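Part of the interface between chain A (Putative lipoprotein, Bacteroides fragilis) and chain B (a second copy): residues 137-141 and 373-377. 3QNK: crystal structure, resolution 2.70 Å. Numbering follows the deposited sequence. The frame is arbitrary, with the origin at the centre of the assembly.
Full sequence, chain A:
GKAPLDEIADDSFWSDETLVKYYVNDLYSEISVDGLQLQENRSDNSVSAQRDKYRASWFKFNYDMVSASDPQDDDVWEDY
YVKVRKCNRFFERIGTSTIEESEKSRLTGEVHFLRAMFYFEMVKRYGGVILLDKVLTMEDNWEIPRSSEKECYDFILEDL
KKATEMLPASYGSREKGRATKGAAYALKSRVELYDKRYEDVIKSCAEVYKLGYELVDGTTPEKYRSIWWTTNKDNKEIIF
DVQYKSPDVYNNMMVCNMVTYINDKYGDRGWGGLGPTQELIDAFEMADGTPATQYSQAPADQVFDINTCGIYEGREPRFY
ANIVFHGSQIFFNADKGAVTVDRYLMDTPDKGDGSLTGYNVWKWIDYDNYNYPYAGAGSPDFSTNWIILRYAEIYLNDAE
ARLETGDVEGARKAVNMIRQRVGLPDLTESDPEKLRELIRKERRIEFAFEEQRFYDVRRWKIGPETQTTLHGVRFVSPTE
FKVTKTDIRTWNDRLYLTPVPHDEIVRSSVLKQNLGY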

# COMPACT_ATOMS: atom_id res chain seq x y z
N THR A 137 19.05 9.29 -1.65
CA THR A 137 18.94 10.57 -0.98
C THR A 137 18.71 11.68 -2.03
O THR A 137 18.71 11.41 -3.23
CB THR A 137 20.23 10.79 -0.14
OG1 THR A 137 20.24 12.13 0.34
CG2 THR A 137 21.52 10.57 -0.93
N MSE A 138 18.55 12.93 -1.57
CA MSE A 138 18.40 14.09 -2.43
C MSE A 138 19.64 14.30 -3.27
O MSE A 138 19.55 14.86 -4.36
CB MSE A 138 18.15 15.36 -1.60
CG MSE A 138 16.71 15.57 -1.23
SE MSE A 138 15.53 15.77 -2.77
CE MSE A 138 14.18 14.44 -2.15
N GLU A 139 20.81 13.88 -2.75
CA GLU A 139 22.12 14.03 -3.39
C GLU A 139 22.21 13.21 -4.66
O GLU A 139 22.96 13.57 -5.57
CB GLU A 139 23.25 13.63 -2.44
CG GLU A 139 23.54 14.65 -1.36
CD GLU A 139 24.08 14.08 -0.06
OE1 GLU A 139 23.49 13.11 0.46
OE2 GLU A 139 25.07 14.65 0.46
N ASP A 140 21.47 12.10 -4.70
CA ASP A 140 21.44 11.16 -5.81
C ASP A 140 20.53 11.59 -6.96
O ASP A 140 19.53 12.28 -6.74
CB ASP A 140 20.94 9.79 -5.30
CG ASP A 140 21.91 9.04 -4.43
OD1 ASP A 140 23.08 8.87 -4.85
OD2 ASP A 140 21.49 8.53 -3.38
N ASN A 141 20.86 11.14 -8.17
CA ASN A 141 20.05 11.32 -9.36
C ASN A 141 19.09 10.14 -9.36
O ASN A 141 19.53 8.98 -9.28
CB ASN A 141 20.91 11.38 -10.61
CG ASN A 141 20.16 11.07 -11.88
OD1 ASN A 141 19.06 11.57 -12.13
ND2 ASN A 141 20.74 10.19 -12.70
N PRO B 373 17.64 22.63 -4.28
CA PRO B 373 17.94 21.21 -4.06
C PRO B 373 18.70 20.55 -5.22
O PRO B 373 18.16 19.66 -5.88
CB PRO B 373 16.55 20.59 -3.88
CG PRO B 373 15.65 21.44 -4.65
CD PRO B 373 16.20 22.84 -4.56
N TYR B 374 19.97 20.94 -5.46
CA TYR B 374 20.77 20.31 -6.50
C TYR B 374 21.03 18.86 -6.15
O TYR B 374 21.15 18.52 -4.97
CB TYR B 374 22.16 20.99 -6.65
CG TYR B 374 22.22 22.48 -6.86
CD1 TYR B 374 22.10 23.04 -8.13
CD2 TYR B 374 22.58 23.34 -5.82
CE1 TYR B 374 22.26 24.41 -8.35
CE2 TYR B 374 22.73 24.71 -6.02
CZ TYR B 374 22.58 25.25 -7.29
OH TYR B 374 22.77 26.61 -7.49
N ALA B 375 21.20 18.03 -7.16
CA ALA B 375 21.58 16.66 -6.89
C ALA B 375 23.12 16.61 -6.64
O ALA B 375 23.90 16.84 -7.58
CB ALA B 375 21.17 15.76 -8.04
N GLY B 376 23.52 16.39 -5.38
CA GLY B 376 24.93 16.29 -5.00
C GLY B 376 25.42 17.23 -3.91
O GLY B 376 25.36 18.46 -4.08
N ALA B 377 25.96 16.66 -2.80
CA ALA B 377 26.50 17.39 -1.64
C ALA B 377 25.50 17.49 -0.48
O ALA B 377 24.73 18.44 -0.38

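The two stretches meet through a small, largely backbone contact that buries 255 Å² in total and contains no hydrogen bond among the modelled atoms. Chain A contributes a type I beta turn from Thr A137 to Asp A140, closed by Asp A140 N donating to Thr A137 O (3.2 Å). Side chains reinforce it. With chi1 at -72° (m), Asp A140 brings OD2 back to Thr A137 N, 3.1 Å away with a nearly straight N-H...O angle of 158°, a role suited to a short carboxylate. Its CA-to-CB bond points away from chain B. Thr A137, in the t rotamer, makes a weak hydrogen bond from OG1 to Glu A139 OE1 (3.4 Å).

Glu A139 is the centre of the contact and has the largest covered area, 75 Å². Its m, t conformation extends the carboxylate alongside chain B, where OE2 lies 3.0 Å from Ala B377 C while OE1 faces Thr A137. The Ala B377 side chain is not modelled, so its CB adds nothing to the description. The Glu A139 carbonyl O approaches Gly B376 N to 2.9 Å, but the angle is too poor for a hydrogen bond; the same oxygen is 3.2 Å from Ala B375 C. Gly B376 adopts phi/psi of 124/122, where a CB would be jammed against the preceding carbonyl oxygen, so its own backbone calls for glycine.

Ala B375 packs with its small side chain sideways to the turn, CB lying 4.1 Å from Asp A140 O and CA 3.7 Å from Met A138 O. Met A138, a selenomethionine, meets chain B through that carbonyl; its m, m side chain starts sideways and leads its end away. Tyr B374, by contrast, directs its CA-to-CB bond away, and its hydroxyl is hydrogen-bonded elsewhere in the structure.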